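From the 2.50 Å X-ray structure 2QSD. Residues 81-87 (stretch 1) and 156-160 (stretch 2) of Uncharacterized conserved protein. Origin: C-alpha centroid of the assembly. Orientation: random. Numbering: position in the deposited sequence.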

# COMPACT_ATOMS: atom_id res chain seq x y z
N PRO A 81 1.16 -6.15 -36.13
CA PRO A 81 1.20 -4.82 -35.52
C PRO A 81 -0.17 -4.40 -34.98
O PRO A 81 -1.16 -4.42 -35.72
CB PRO A 81 1.64 -3.91 -36.67
CG PRO A 81 1.43 -4.71 -37.92
CD PRO A 81 1.63 -6.13 -37.52
N GLU A 82 -0.21 -4.03 -33.70
CA GLU A 82 -1.46 -3.64 -33.04
C GLU A 82 -1.58 -2.13 -32.91
O GLU A 82 -0.66 -1.46 -32.43
CB GLU A 82 -1.54 -4.29 -31.65
CG GLU A 82 -1.84 -5.78 -31.65
CD GLU A 82 -3.32 -6.10 -31.64
OE1 GLU A 82 -3.80 -6.73 -32.61
OE2 GLU A 82 -4.02 -5.72 -30.67
N GLU A 83 -2.72 -1.58 -33.34
CA GLU A 83 -2.96 -0.14 -33.23
C GLU A 83 -3.47 0.29 -31.84
O GLU A 83 -3.14 1.38 -31.37
CB GLU A 83 -3.86 0.39 -34.36
CG GLU A 83 -5.23 -0.26 -34.49
CD GLU A 83 -6.20 0.55 -35.35
OE1 GLU A 83 -5.75 1.30 -36.24
OE2 GLU A 83 -7.43 0.43 -35.13
N LYS A 84 -4.26 -0.58 -31.20
CA LYS A 84 -4.76 -0.31 -29.85
C LYS A 84 -4.28 -1.34 -28.84
O LYS A 84 -4.10 -2.52 -29.17
CB LYS A 84 -6.29 -0.19 -29.83
CG LYS A 84 -6.81 1.03 -30.57
CD LYS A 84 -8.22 1.42 -30.18
CE LYS A 84 -8.62 2.73 -30.84
NZ LYS A 84 -9.83 3.35 -30.23
N ARG A 85 -4.05 -0.88 -27.62
CA ARG A 85 -3.44 -1.71 -26.58
C ARG A 85 -4.11 -1.56 -25.22
O ARG A 85 -4.81 -0.58 -24.95
CB ARG A 85 -1.94 -1.42 -26.47
CG ARG A 85 -1.08 -2.27 -27.39
CD ARG A 85 0.30 -1.67 -27.59
NE ARG A 85 0.26 -0.49 -28.46
CZ ARG A 85 1.33 0.17 -28.88
NH1 ARG A 85 1.17 1.23 -29.67
NH2 ARG A 85 2.55 -0.21 -28.53
N LEU A 86 -3.86 -2.56 -24.38
CA LEU A 86 -4.35 -2.58 -23.02
C LEU A 86 -3.45 -1.70 -22.13
O LEU A 86 -2.23 -1.87 -22.10
CB LEU A 86 -4.33 -4.02 -22.52
CG LEU A 86 -5.35 -4.47 -21.48
CD1 LEU A 86 -6.77 -4.29 -22.00
CD2 LEU A 86 -5.08 -5.92 -21.16
N TYR A 87 -4.07 -0.75 -21.43
CA TYR A 87 -3.33 0.11 -20.53
C TYR A 87 -3.90 0.05 -19.13
O TYR A 87 -5.12 0.15 -18.93
CB TYR A 87 -3.32 1.55 -21.02
CG TYR A 87 -2.39 1.81 -22.19
CD1 TYR A 87 -2.88 1.81 -23.50
CD2 TYR A 87 -1.04 2.08 -21.99
CE1 TYR A 87 -2.04 2.05 -24.58
CE2 TYR A 87 -0.18 2.33 -23.07
CZ TYR A 87 -0.69 2.31 -24.36
OH TYR A 87 0.13 2.55 -25.44
N TYR A 156 1.65 -12.75 -25.47
CA TYR A 156 1.29 -11.46 -26.04
C TYR A 156 -0.21 -11.20 -25.90
O TYR A 156 -1.03 -12.11 -26.06
CB TYR A 156 1.73 -11.37 -27.51
CG TYR A 156 3.23 -11.29 -27.68
CD1 TYR A 156 3.89 -10.07 -27.64
CD2 TYR A 156 3.99 -12.45 -27.90
CE1 TYR A 156 5.27 -9.99 -27.79
CE2 TYR A 156 5.37 -12.38 -28.06
CZ TYR A 156 6.00 -11.14 -28.00
OH TYR A 156 7.37 -11.06 -28.16
N VAL A 157 -0.55 -9.96 -25.58
CA VAL A 157 -1.94 -9.55 -25.42
C VAL A 157 -2.41 -8.86 -26.70
O VAL A 157 -1.87 -7.82 -27.10
CB VAL A 157 -2.11 -8.59 -24.22
CG1 VAL A 157 -3.54 -8.06 -24.14
CG2 VAL A 157 -1.72 -9.28 -22.93
N THR A 158 -3.41 -9.45 -27.35
CA THR A 158 -4.04 -8.83 -28.52
C THR A 158 -5.52 -8.61 -28.25
O THR A 158 -6.15 -9.36 -27.52
CB THR A 158 -3.84 -9.65 -29.82
OG1 THR A 158 -4.28 -10.99 -29.62
CG2 THR A 158 -2.37 -9.65 -30.24
N LEU A 159 -6.07 -7.56 -28.86
CA LEU A 159 -7.45 -7.15 -28.62
C LEU A 159 -8.34 -7.30 -29.85
O LEU A 159 -7.89 -7.09 -30.97
CB LEU A 159 -7.48 -5.70 -28.11
CG LEU A 159 -6.66 -5.44 -26.84
CD1 LEU A 159 -6.59 -3.96 -26.54
CD2 LEU A 159 -7.21 -6.20 -25.64
N GLU A 160 -9.59 -7.68 -29.61
CA GLU A 160 -10.60 -7.84 -30.66
C GLU A 160 -11.93 -7.24 -30.20
O GLU A 160 -12.50 -7.68 -29.20
CB GLU A 160 -10.78 -9.32 -30.99
CG GLU A 160 -11.85 -9.61 -32.05
CD GLU A 160 -12.55 -10.95 -31.85
OE1 GLU A 160 -13.45 -11.28 -32.65
OE2 GLU A 160 -12.20 -11.68 -30.89

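The contact between residues 81-87 and 156-160 is a small, mainly apolar packing of a loop and the strand that follows it against a second, steeply crossed strand, in which a leucine-rich patch does most of the work and a single weak hydrogen bond to a glutamate tethers its margin. It illustrates a general principle: strands that do not pair edge to edge can be joined by side chains that reach across to the partner's side chains and main chain. Here the strand axes approach to 7.1 Å with an angle of 108° between their directions, and no backbone-to-backbone hydrogen bond links them. The contact buries 290 Å², counting both sides, and no two touching residues are closer than 71 positions in sequence.

Leu159 is the centre of the arrangement and has the largest area covered, 89 Å². Its CA-to-CB bond points toward the first stretch, and its m,t conformation, common for leucine, lays the branched end against the opposing backbone. CD1 lies 3.7 Å from C of Arg85 and 3.8 Å from N of Leu86, so the methyl sits over the link between these two residues, while CD2 comes within 4.1 Å of CD1 of Leu86. A forked aliphatic side chain suits this place because it can touch main chain and side chain at once.

Leu86 answers from the first strand. Its CA-to-CB bond also points toward the partner, and its two methyls reach different residues: CD1 meets Leu159, as described, and CD2 lies 4.0 Å from CG1 of Val157. Both Leu86 and Val157 are buried in the assembly, where such hydrocarbon groups are well placed. The alternation of an extended chain explains the neighbours: the CA-to-CB bonds of Val157 and Leu159 both point toward the first stretch, whereas that of Thr158 points sideways. On the other strand, Arg85 directs its CA-to-CB bond away and contributes through its backbone.

At the more exposed margin, Glu82 supplies the polar element. With chi1 and chi2 both m, its side chain bends so that the carboxylate reaches the second strand, and OE2 accepts a hydrogen bond from N of Leu159 at 3.3 Å. The N-H...O angle of 169° is nearly linear, but the length makes the bond weak. The side chain also packs against Thr158, its CD lying 3.9 Å from the threonine CG2. Glutamate fits here because it is long enough to span the gap, its CA being 7.4 Å from CA of Thr158, and its partly exposed setting suits a charged group.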